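Local coordinates for outer membrane protein Omp121 (Bacteroides thetaiotaomicron, PDB 5FQ8) that probably imports nutrients across the outer membrane, working as the TonB-dependent barrel component of a SusCD complex, at residues 193-198 and 841-847; 201-205 and 880-884; 209-213 and 336-340; 217-223 and 235-240. All blocks are in the same frame, centred on the assembly; numbering follows the deposited sequence.

Overall arrangement
All four contacts lie on one side of the chain's centre, their centres about 30 to 43 Å from it. Their first segments follow one another from 193 to 223, in the excursion between barrel strands 177-188 and 252-264. Partners come from the loop between strands 815-825 and 899-915 (interactions 1 and 2), that between 306-320 and 376-394 (interaction 3), or the same excursion (interaction 4). Interactions 1 and 3, centres about 11 Å apart, touch through Asn842-Ser213 and Asn196-Arg339; salt bridges Glu197-Arg217 and Lys236-Asp340 tie interaction 4 to both. Interaction 2 adjoins interaction 1 in sequence and packs Trp202 on Glu210. This continuous loop assembly contacts the lipoprotein chains, an uncharacterized protein and the bound peptide.

Interaction 1 (193-198 and 841-847); sequences EFQNEF and GNAIQTA
From Glu193 to Gln195 the extended backbone lies beside 842-844, in register Phe194 to Ala843 (CA-CA 4.5 Å) and Gln195 to Ile844 (4.0 Å). Glu193 O accepts a hydrogen bond from Ile844 N at 3.3 Å. Phe194 forms a single beta bridge with Ala843; its CB (chi1 m) points away, yet CD1 of the ring stays 4.0 Å from Asn842 CB, and its CA makes a 3.2 Å CA-H...O contact with Asn842 O. Gln195 N bonds that same Asn842 O at 2.8 Å. The Gln195 side chain curls forward along its own segment, OE1 accepting Phe198 N at 2.6 Å. Glu197, salt-bridged to Arg217, and Phe198 both aim CB at the partner, which starts at Gly841, whose positive phi ends helix 832-839 in a Schellman motif, and continues into the 3-10 turn 844-846. Glu197, with Asp850, belongs to a calcium site of this protein; a calcium ion lies about 4 Å from its side chain, near but not bound to this chain in the model.

Interaction 2 (201-205 and 880-884); sequences GWNGN and SSNIY
Trp202 lays its indole NE1 over one face of the Tyr884 ring, 3.1 Å from Tyr884 CE2; the five-membered ring and the phenol have centroids 4.2 Å apart and planes at an oblique 57°. Tyr884 reaches it with chi1 p, its CB directed at the other segment, and Trp202 CE2 comes within 3.4 Å of Tyr884 CD2. Trp214 adds an edge-to-face partner to the indole, which also packs on the backbone of the bound peptide. The backbone here is a tight beta hairpin, strands 201-202 and 205-206 joined by a type I' turn from Trp202 to Asn205: Asn203 and Gly204 both have positive phi, and Asn205 N bonds Trp202 O at 2.6 Å. The turn presses on helix 880-889, Asn203 lying opposite Ser881 (CA-CA 4.0 Å). Asn203 (chi1 m) donates ND2 to Ser881 O at 3.2 Å, while its OD1 bonds a polar side chain of the putative lipoprotein chain. Two reciprocal CA-H...O contacts, Asn203 CA to Ser881 O and Ser881 CA to Asn203 O, each measure 3.5 Å.

Interaction 3 (209-213 and 336-340); sequences LENGS and QTPRD
This is a buried loop-to-loop contact with no regular strand pairing, joining the first long excursion of the barrel to the loop between strands 306-320 and 376-394. The segments run side by side in the same direction, Asn211 nearest Gln336 (CA-CA 4.9 Å) and Gly212 nearest Pro338 (4.7 Å). Pro338 fills the middle: its CG lies 3.5 Å from Glu210 O and its CB 3.5 Å from Gly212 O, so the proline ring rests against the carbonyls of a backbone almost fully extended at Gly212 (-164/-179). Ser213 (chi1 m) points its CB at the partner and accepts Arg339 N on OG at 2.9 Å, while the same OG bonds Asn842 OD1 and Arg339 NE bonds Gln195 O. On the other flank, Glu210 and Asn211 pack against the bound peptide's backbone. Helix 330-335 runs into the second segment and is tied to it by Thr337 OG1 to Leu334 O; Asp340 salt-bridges Lys236 on strand 232-237, and Ser213 meets Thr840 just after helix 832-839.

Interaction 4 (217-223 and 235-240); sequences RFDGSMQ and LKPYVA
Phe218 (chi1 m) turns its edge to the face of the Tyr238 ring (chi1 t), an edge-to-face pair with centroids 5.0 Å apart, planes at 53° and Phe218 CE1 3.9 Å from Tyr238 CE1. Ala240 CB sits over a face of the phenylalanine, 3.5 Å from Phe218 CE2. A second apolar patch forms where Met222 CE meets Pro237 CG at 3.5 Å, on the sheet face away from Gln223 and Lys236. The backbones carrying them pair antiparallel: Met222 and Pro237 are a non-hydrogen-bonded pair (CA-CA 4.2 Å), Gln223 and Lys236 a hydrogen-bonded one, with Gln223 N to Lys236 O at 3.1 Å and Lys236 N to Gln223 O at 3.2 Å. They belong to a small three-stranded sheet in which 232-237 lies between 222-225 and 227-229; at Leu235 it pairs on with a strand of the BT_2262 chain. Beyond the strands, Tyr238 N bonds Ser221 O at 2.6 Å, and Gly220 N, at positive phi, bonds Tyr238 O at 2.9 Å. Tyr238 also centres an inverse gamma turn. At the polar edge Gln223 NE2 donates to Ser221 OG at 3.0 Å, Lys236 salt-bridges Asp340, and Arg217 forms a salt bridge with Glu197.

Interaction 1 (193-198 and 841-847)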
loop_
_atom_site.group_PDB
_atom_site.type_symbol
_atom_site.label_atom_id
_atom_site.label_comp_id
_atom_site.label_asym_id
_atom_site.label_seq_id
_atom_site.Cartn_x
_atom_site.Cartn_y
_atom_site.Cartn_z
ATOM N N GLU B 193 0.172 7.391 41.736
ATOM C CA GLU B 193 0.994 7.555 42.917
ATOM C C GLU B 193 1.954 6.387 43.015
ATOM O O GLU B 193 1.545 5.228 42.975
ATOM C CB GLU B 193 0.130 7.653 44.164
ATOM C CG GLU B 193 0.921 7.810 45.428
ATOM C CD GLU B 193 0.058 7.823 46.638
ATOM O OE1 GLU B 193 -1.164 7.682 46.487
ATOM O OE2 GLU B 193 0.606 7.973 47.737
ATOM N N PHE B 194 3.226 6.700 43.148
ATOM C CA PHE B 194 4.293 5.727 43.042
ATOM C C PHE B 194 4.838 5.355 44.400
ATOM O O PHE B 194 4.706 6.091 45.369
ATOM C CB PHE B 194 5.437 6.275 42.196
ATOM C CG PHE B 194 5.041 6.602 40.814
ATOM C CD1 PHE B 194 4.631 5.604 39.956
ATOM C CD2 PHE B 194 5.072 7.903 40.364
ATOM C CE1 PHE B 194 4.254 5.897 38.680
ATOM C CE2 PHE B 194 4.710 8.197 39.079
ATOM C CZ PHE B 194 4.294 7.197 38.236
ATOM N N GLN B 195 5.470 4.197 44.442
ATOM C CA GLN B 195 6.293 3.796 45.560
ATOM C C GLN B 195 7.687 4.361 45.340
ATOM O O GLN B 195 8.196 4.330 44.230
ATOM C CB GLN B 195 6.314 2.273 45.652
ATOM C CG GLN B 195 7.625 1.689 46.113
ATOM C CD GLN B 195 8.522 1.308 44.975
ATOM O OE1 GLN B 195 9.727 1.427 45.076
ATOM N NE2 GLN B 195 7.941 0.846 43.886
ATOM N N ASN B 196 8.291 4.901 46.369
ATOM C CA ASN B 196 9.670 5.370 46.277
ATOM C C ASN B 196 10.562 4.638 47.268
ATOM O O ASN B 196 11.547 5.191 47.750
ATOM C CB ASN B 196 9.785 6.886 46.488
ATOM C CG ASN B 196 9.163 7.695 45.351
ATOM O OD1 ASN B 196 9.702 7.757 44.248
ATOM N ND2 ASN B 196 8.056 8.353 45.635
ATOM N N GLU B 197 10.225 3.393 47.582
ATOM C CA GLU B 197 10.968 2.625 48.563
ATOM C C GLU B 197 12.012 1.714 47.936
ATOM O O GLU B 197 13.108 1.572 48.486
ATOM C CB GLU B 197 9.994 1.799 49.403
ATOM C CG GLU B 197 10.497 1.430 50.781
ATOM C CD GLU B 197 9.486 0.642 51.584
ATOM O OE1 GLU B 197 8.293 0.649 51.222
ATOM O OE2 GLU B 197 9.891 0.015 52.580
ATOM N N PHE B 198 11.713 1.118 46.783
ATOM C CA PHE B 198 12.594 0.154 46.137
ATOM C C PHE B 198 12.882 0.582 44.703
ATOM O O PHE B 198 12.054 1.208 44.044
ATOM C CB PHE B 198 11.979 -1.247 46.154
ATOM C CG PHE B 198 11.305 -1.607 47.445
ATOM C CD1 PHE B 198 12.023 -2.169 48.483
ATOM C CD2 PHE B 198 9.951 -1.389 47.615
ATOM C CE1 PHE B 198 11.408 -2.498 49.653
ATOM C CE2 PHE B 198 9.327 -1.722 48.788
ATOM C CZ PHE B 198 10.057 -2.277 49.808
ATOM N N GLY B 841 6.009 -2.838 39.390
ATOM C CA GLY B 841 6.479 -2.605 40.738
ATOM C C GLY B 841 6.595 -1.155 41.111
ATOM O O GLY B 841 7.396 -0.805 41.978
ATOM N N ASN B 842 5.816 -0.291 40.477
ATOM C CA ASN B 842 5.942 1.136 40.701
ATOM C C ASN B 842 4.794 1.739 41.486
ATOM O O ASN B 842 4.983 2.786 42.094
ATOM C CB ASN B 842 6.065 1.873 39.362
ATOM C CG ASN B 842 7.429 1.770 38.768
ATOM O OD1 ASN B 842 8.392 1.488 39.460
ATOM N ND2 ASN B 842 7.523 1.995 37.474
ATOM N N ALA B 843 3.622 1.123 41.490
ATOM C CA ALA B 843 2.518 1.659 42.267
ATOM C C ALA B 843 2.784 1.485 43.756
ATOM O O ALA B 843 3.417 0.520 44.187
ATOM C CB ALA B 843 1.213 0.976 41.881
ATOM N N ILE B 844 2.294 2.439 44.541
ATOM C CA ILE B 844 2.553 2.443 45.973
ATOM C C ILE B 844 1.939 1.215 46.622
ATOM O O ILE B 844 2.482 0.665 47.583
ATOM C CB ILE B 844 2.032 3.759 46.595
ATOM C CG1 ILE B 844 2.409 3.845 48.063
ATOM C CG2 ILE B 844 0.545 3.911 46.410
ATOM C CD1 ILE B 844 3.881 3.927 48.291
ATOM N N GLN B 845 0.817 0.744 46.087
ATOM C CA GLN B 845 0.225 -0.483 46.591
ATOM C C GLN B 845 1.210 -1.640 46.612
ATOM O O GLN B 845 1.155 -2.470 47.523
ATOM C CB GLN B 845 -0.989 -0.867 45.755
ATOM C CG GLN B 845 -2.221 -0.070 46.050
ATOM C CD GLN B 845 -2.245 1.223 45.319
ATOM O OE1 GLN B 845 -1.230 1.678 44.838
ATOM N NE2 GLN B 845 -3.408 1.829 45.226
ATOM N N THR B 846 2.116 -1.725 45.640
ATOM C CA THR B 846 2.973 -2.898 45.598
ATOM C C THR B 846 4.018 -2.889 46.697
ATOM O O THR B 846 4.731 -3.885 46.857
ATOM C CB THR B 846 3.658 -3.036 44.236
ATOM O OG1 THR B 846 4.671 -2.041 44.091
ATOM C CG2 THR B 846 2.656 -2.911 43.112
ATOM N N ALA B 847 4.124 -1.809 47.455
ATOM C CA ALA B 847 5.020 -1.785 48.596
ATOM C C ALA B 847 4.381 -2.384 49.843
ATOM O O ALA B 847 4.859 -2.142 50.940
ATOM C CB ALA B 847 5.475 -0.352 48.855
#

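Interaction 2 (201-205 and 880-884)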
loop_
_atom_site.group_PDB
_atom_site.type_symbol
_atom_site.label_atom_id
_atom_site.label_comp_id
_atom_site.label_asym_id
_atom_site.label_seq_id
_atom_site.Cartn_x
_atom_site.Cartn_y
_atom_site.Cartn_z
ATOM N N GLY B 201 15.080 -3.499 39.723
ATOM C CA GLY B 201 15.430 -4.887 39.915
ATOM C C GLY B 201 14.233 -5.777 39.678
ATOM O O GLY B 201 13.134 -5.319 39.392
ATOM N N TRP B 202 14.486 -7.072 39.798
ATOM C CA TRP B 202 13.433 -8.061 39.723
ATOM C C TRP B 202 13.645 -9.059 40.852
ATOM O O TRP B 202 14.715 -9.122 41.451
ATOM C CB TRP B 202 13.426 -8.736 38.356
ATOM C CG TRP B 202 12.091 -9.142 37.901
ATOM C CD1 TRP B 202 11.569 -10.380 37.939
ATOM C CD2 TRP B 202 11.088 -8.301 37.343
ATOM N NE1 TRP B 202 10.304 -10.377 37.430
ATOM C CE2 TRP B 202 9.982 -9.107 37.058
ATOM C CE3 TRP B 202 11.016 -6.942 37.057
ATOM C CZ2 TRP B 202 8.820 -8.606 36.500
ATOM C CZ3 TRP B 202 9.864 -6.451 36.500
ATOM C CH2 TRP B 202 8.780 -7.280 36.231
ATOM N N ASN B 203 12.603 -9.815 41.170
ATOM C CA ASN B 203 12.655 -10.806 42.244
ATOM C C ASN B 203 13.211 -10.229 43.535
ATOM O O ASN B 203 13.785 -10.954 44.333
ATOM C CB ASN B 203 13.494 -12.033 41.864
ATOM C CG ASN B 203 13.244 -12.502 40.464
ATOM O OD1 ASN B 203 14.135 -12.463 39.624
ATOM N ND2 ASN B 203 12.039 -12.971 40.200
ATOM N N GLY B 204 13.086 -8.931 43.751
ATOM C CA GLY B 204 13.702 -8.313 44.897
ATOM C C GLY B 204 15.200 -8.200 44.825
ATOM O O GLY B 204 15.802 -7.676 45.757
ATOM N N ASN B 205 15.828 -8.663 43.759
ATOM C CA ASN B 205 17.273 -8.578 43.640
ATOM C C ASN B 205 17.666 -7.409 42.745
ATOM O O ASN B 205 16.880 -6.941 41.922
ATOM C CB ASN B 205 17.844 -9.884 43.083
ATOM C CG ASN B 205 17.425 -11.094 43.886
ATOM O OD1 ASN B 205 17.077 -10.992 45.037
ATOM N ND2 ASN B 205 17.460 -12.244 43.267
ATOM N N SER B 880 9.926 -13.607 48.759
ATOM C CA SER B 880 10.394 -12.326 48.259
ATOM C C SER B 880 10.561 -12.371 46.759
ATOM O O SER B 880 10.150 -11.452 46.046
ATOM C CB SER B 880 11.724 -11.981 48.904
ATOM O OG SER B 880 11.689 -12.306 50.270
ATOM N N SER B 881 11.148 -13.458 46.264
ATOM C CA SER B 881 11.447 -13.570 44.850
ATOM C C SER B 881 10.186 -13.636 44.009
ATOM O O SER B 881 10.231 -13.334 42.813
ATOM C CB SER B 881 12.317 -14.804 44.608
ATOM O OG SER B 881 12.819 -14.828 43.284
ATOM N N ASN B 882 9.058 -14.021 44.595
ATOM C CA ASN B 882 7.830 -14.130 43.825
ATOM C C ASN B 882 6.829 -13.020 44.110
ATOM O O ASN B 882 5.752 -13.018 43.509
ATOM C CB ASN B 882 7.148 -15.475 44.079
ATOM C CG ASN B 882 7.858 -16.638 43.412
ATOM O OD1 ASN B 882 8.537 -16.492 42.405
ATOM N ND2 ASN B 882 7.687 -17.815 43.983
ATOM N N ILE B 883 7.147 -12.073 44.991
ATOM C CA ILE B 883 6.186 -11.019 45.298
ATOM C C ILE B 883 5.878 -10.206 44.055
ATOM O O ILE B 883 4.735 -9.794 43.837
ATOM C CB ILE B 883 6.704 -10.137 46.449
ATOM C CG1 ILE B 883 6.406 -10.807 47.779
ATOM C CG2 ILE B 883 6.061 -8.764 46.427
ATOM C CD1 ILE B 883 6.605 -9.921 48.939
ATOM N N TYR B 884 6.882 -9.995 43.202
ATOM C CA TYR B 884 6.657 -9.292 41.942
ATOM C C TYR B 884 5.495 -9.884 41.174
ATOM O O TYR B 884 4.751 -9.157 40.508
ATOM C CB TYR B 884 7.906 -9.344 41.072
ATOM C CG TYR B 884 7.998 -10.617 40.267
ATOM C CD1 TYR B 884 8.463 -11.787 40.847
ATOM C CD2 TYR B 884 7.603 -10.655 38.930
ATOM C CE1 TYR B 884 8.551 -12.942 40.135
ATOM C CE2 TYR B 884 7.680 -11.812 38.204
ATOM C CZ TYR B 884 8.160 -12.963 38.815
ATOM O OH TYR B 884 8.263 -14.155 38.125
#

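Interaction 3 (209-213 and 336-340)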
loop_
_atom_site.group_PDB
_atom_site.type_symbol
_atom_site.label_atom_id
_atom_site.label_comp_id
_atom_site.label_asym_id
_atom_site.label_seq_id
_atom_site.Cartn_x
_atom_site.Cartn_y
_atom_site.Cartn_z
ATOM N N LEU B 209 19.385 -3.432 34.486
ATOM C CA LEU B 209 18.737 -3.315 33.188
ATOM C C LEU B 209 17.220 -3.446 33.219
ATOM O O LEU B 209 16.629 -3.616 32.151
ATOM C CB LEU B 209 19.309 -4.387 32.239
ATOM C CG LEU B 209 20.349 -4.091 31.153
ATOM C CD1 LEU B 209 21.715 -3.783 31.707
ATOM C CD2 LEU B 209 20.427 -5.286 30.244
ATOM N N GLU B 210 16.556 -3.373 34.363
ATOM C CA GLU B 210 15.140 -3.704 34.384
ATOM C C GLU B 210 14.279 -2.534 33.953
ATOM O O GLU B 210 14.667 -1.371 34.035
ATOM C CB GLU B 210 14.672 -4.117 35.772
ATOM C CG GLU B 210 15.323 -5.334 36.317
ATOM C CD GLU B 210 14.991 -6.578 35.566
ATOM O OE1 GLU B 210 13.822 -6.772 35.194
ATOM O OE2 GLU B 210 15.917 -7.363 35.340
ATOM N N ASN B 211 13.061 -2.859 33.545
ATOM C CA ASN B 211 12.048 -1.855 33.282
ATOM C C ASN B 211 11.097 -1.690 34.447
ATOM O O ASN B 211 9.919 -1.408 34.238
ATOM C CB ASN B 211 11.274 -2.240 32.037
ATOM C CG ASN B 211 10.639 -3.565 32.188
ATOM O OD1 ASN B 211 11.192 -4.437 32.836
ATOM N ND2 ASN B 211 9.456 -3.728 31.642
ATOM N N GLY B 212 11.575 -1.878 35.669
ATOM C CA GLY B 212 10.684 -1.988 36.801
ATOM C C GLY B 212 11.457 -1.804 38.083
ATOM O O GLY B 212 12.665 -1.570 38.078
ATOM N N SER B 213 10.739 -1.905 39.191
ATOM C CA SER B 213 11.270 -1.474 40.475
ATOM C C SER B 213 11.019 -2.509 41.541
ATOM O O SER B 213 10.531 -2.205 42.626
ATOM C CB SER B 213 10.670 -0.150 40.932
ATOM O OG SER B 213 10.784 0.858 39.955
ATOM N N GLN B 336 7.263 2.183 32.349
ATOM C CA GLN B 336 8.167 1.067 32.608
ATOM C C GLN B 336 9.573 1.591 32.869
ATOM O O GLN B 336 10.521 1.336 32.140
ATOM C CB GLN B 336 8.145 0.083 31.448
ATOM C CG GLN B 336 6.805 -0.520 31.223
ATOM C CD GLN B 336 6.883 -1.813 30.468
ATOM O OE1 GLN B 336 7.754 -2.635 30.713
ATOM N NE2 GLN B 336 5.963 -2.010 29.546
ATOM N N THR B 337 9.675 2.348 33.948
ATOM C CA THR B 337 10.909 2.959 34.377
ATOM C C THR B 337 11.118 2.658 35.851
ATOM O O THR B 337 10.169 2.732 36.631
ATOM C CB THR B 337 10.865 4.469 34.173
ATOM O OG1 THR B 337 10.577 4.762 32.807
ATOM C CG2 THR B 337 12.189 5.074 34.548
ATOM N N PRO B 338 12.328 2.317 36.261
ATOM C CA PRO B 338 12.592 2.161 37.688
ATOM C C PRO B 338 12.440 3.485 38.409
ATOM O O PRO B 338 12.685 4.550 37.846
ATOM C CB PRO B 338 14.039 1.671 37.729
ATOM C CG PRO B 338 14.303 1.131 36.391
ATOM C CD PRO B 338 13.497 1.956 35.454
ATOM N N ARG B 339 12.052 3.408 39.678
ATOM C CA ARG B 339 11.855 4.618 40.464
ATOM C C ARG B 339 13.133 5.395 40.672
ATOM O O ARG B 339 13.059 6.541 41.098
ATOM C CB ARG B 339 11.262 4.294 41.826
ATOM C CG ARG B 339 9.985 3.523 41.780
ATOM C CD ARG B 339 8.906 4.271 41.053
ATOM N NE ARG B 339 8.736 5.588 41.627
ATOM C CZ ARG B 339 8.860 6.724 40.954
ATOM N NH1 ARG B 339 9.132 6.705 39.667
ATOM N NH2 ARG B 339 8.696 7.876 41.575
ATOM N N ASP B 340 14.294 4.825 40.390
ATOM C CA ASP B 340 15.545 5.517 40.653
ATOM C C ASP B 340 16.168 6.140 39.416
ATOM O O ASP B 340 17.171 6.842 39.540
ATOM C CB ASP B 340 16.546 4.549 41.273
ATOM C CG ASP B 340 16.806 3.359 40.392
ATOM O OD1 ASP B 340 15.886 2.532 40.220
ATOM O OD2 ASP B 340 17.933 3.253 39.873
#

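Interaction 4 (217-223 and 235-240)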
loop_
_atom_site.group_PDB
_atom_site.type_symbol
_atom_site.label_atom_id
_atom_site.label_comp_id
_atom_site.label_asym_id
_atom_site.label_seq_id
_atom_site.Cartn_x
_atom_site.Cartn_y
_atom_site.Cartn_z
ATOM N N ARG B 217 15.608 -2.237 48.825
ATOM C CA ARG B 217 15.243 -0.975 49.446
ATOM C C ARG B 217 16.381 0.016 49.266
ATOM O O ARG B 217 17.556 -0.349 49.325
ATOM C CB ARG B 217 14.917 -1.190 50.922
ATOM C CG ARG B 217 14.218 -0.011 51.591
ATOM C CD ARG B 217 13.193 -0.438 52.646
ATOM N NE ARG B 217 13.520 -1.710 53.288
ATOM C CZ ARG B 217 12.674 -2.726 53.398
ATOM N NH1 ARG B 217 11.454 -2.608 52.919
ATOM N NH2 ARG B 217 13.038 -3.849 54.000
ATOM N N PHE B 218 16.024 1.270 49.016
ATOM C CA PHE B 218 17.007 2.257 48.598
ATOM C C PHE B 218 18.085 2.457 49.649
ATOM O O PHE B 218 17.798 2.688 50.819
ATOM C CB PHE B 218 16.317 3.571 48.295
ATOM C CG PHE B 218 15.685 3.622 46.935
ATOM C CD1 PHE B 218 16.458 3.556 45.794
ATOM C CD2 PHE B 218 14.323 3.760 46.801
ATOM C CE1 PHE B 218 15.882 3.606 44.551
ATOM C CE2 PHE B 218 13.746 3.812 45.556
ATOM C CZ PHE B 218 14.529 3.733 44.429
ATOM N N ASP B 219 19.334 2.375 49.216
ATOM C CA ASP B 219 20.519 2.372 50.057
ATOM C C ASP B 219 21.178 3.730 50.140
ATOM O O ASP B 219 21.668 4.112 51.199
ATOM C CB ASP B 219 21.546 1.385 49.484
ATOM C CG ASP B 219 21.892 0.266 50.426
ATOM O OD1 ASP B 219 21.090 -0.033 51.323
ATOM O OD2 ASP B 219 22.974 -0.332 50.251
ATOM N N GLY B 220 21.221 4.450 49.019
ATOM C CA GLY B 220 22.154 5.530 48.827
ATOM C C GLY B 220 23.505 5.083 48.338
ATOM O O GLY B 220 24.305 5.925 47.923
ATOM N N SER B 221 23.789 3.787 48.377
ATOM C CA SER B 221 25.039 3.268 47.859
ATOM C C SER B 221 25.141 3.515 46.362
ATOM O O SER B 221 24.147 3.729 45.665
ATOM C CB SER B 221 25.142 1.774 48.135
ATOM O OG SER B 221 24.152 1.072 47.410
ATOM N N MET B 222 26.366 3.484 45.864
ATOM C CA MET B 222 26.601 3.630 44.439
ATOM C C MET B 222 26.529 2.257 43.785
ATOM O O MET B 222 27.289 1.347 44.132
ATOM C CB MET B 222 27.942 4.316 44.186
ATOM C CG MET B 222 27.952 5.767 44.618
ATOM S SD MET B 222 28.532 6.879 43.352
ATOM C CE MET B 222 27.954 8.437 43.943
ATOM N N GLN B 223 25.593 2.102 42.867
ATOM C CA GLN B 223 25.442 0.885 42.092
ATOM C C GLN B 223 25.517 1.214 40.607
ATOM O O GLN B 223 25.522 2.373 40.194
ATOM C CB GLN B 223 24.122 0.193 42.428
ATOM C CG GLN B 223 23.916 -0.040 43.904
ATOM C CD GLN B 223 24.692 -1.226 44.434
ATOM O OE1 GLN B 223 24.979 -2.163 43.708
ATOM N NE2 GLN B 223 25.044 -1.182 45.702
ATOM N N LEU B 235 27.142 4.913 36.623
ATOM C CA LEU B 235 27.219 4.610 38.045
ATOM C C LEU B 235 26.618 5.777 38.806
ATOM O O LEU B 235 27.027 6.919 38.599
ATOM C CB LEU B 235 28.670 4.392 38.459
ATOM C CG LEU B 235 28.987 4.125 39.913
ATOM C CD1 LEU B 235 28.583 2.729 40.239
ATOM C CD2 LEU B 235 30.459 4.296 40.106
ATOM N N LYS B 236 25.660 5.493 39.680
ATOM C CA LYS B 236 24.850 6.523 40.305
ATOM C C LYS B 236 24.468 6.069 41.704
ATOM O O LYS B 236 24.433 4.868 41.984
ATOM C CB LYS B 236 23.590 6.810 39.482
ATOM C CG LYS B 236 22.381 6.030 39.890
ATOM C CD LYS B 236 21.231 6.369 38.981
ATOM C CE LYS B 236 19.946 5.747 39.473
ATOM N NZ LYS B 236 20.163 4.704 40.530
ATOM N N PRO B 237 24.163 7.000 42.599
ATOM C CA PRO B 237 23.699 6.605 43.927
ATOM C C PRO B 237 22.310 6.002 43.854
ATOM O O PRO B 237 21.426 6.501 43.154
ATOM C CB PRO B 237 23.697 7.923 44.707
ATOM C CG PRO B 237 24.482 8.875 43.890
ATOM C CD PRO B 237 24.290 8.460 42.488
ATOM N N TYR B 238 22.121 4.916 44.596
ATOM C CA TYR B 238 20.871 4.163 44.566
ATOM C C TYR B 238 19.848 4.886 45.439
ATOM O O TYR B 238 19.641 4.573 46.610
ATOM C CB TYR B 238 21.123 2.732 45.017
ATOM C CG TYR B 238 20.009 1.775 44.701
ATOM C CD1 TYR B 238 19.410 1.772 43.454
ATOM C CD2 TYR B 238 19.568 0.864 45.642
ATOM C CE1 TYR B 238 18.398 0.906 43.156
ATOM C CE2 TYR B 238 18.554 -0.011 45.350
ATOM C CZ TYR B 238 17.974 0.020 44.101
ATOM O OH TYR B 238 16.962 -0.833 43.770
ATOM N N VAL B 239 19.208 5.895 44.853
ATOM C CA VAL B 239 18.220 6.700 45.555
ATOM C C VAL B 239 16.999 6.848 44.673
ATOM O O VAL B 239 17.050 6.623 43.468
ATOM C CB VAL B 239 18.752 8.096 45.943
ATOM C CG1 VAL B 239 19.890 7.985 46.916
ATOM C CG2 VAL B 239 19.187 8.843 44.723
ATOM N N ALA B 240 15.899 7.253 45.284
ATOM C CA ALA B 240 14.667 7.440 44.537
ATOM C C ALA B 240 14.627 8.816 43.891
ATOM O O ALA B 240 15.165 9.790 44.417
ATOM C CB ALA B 240 13.455 7.272 45.445
#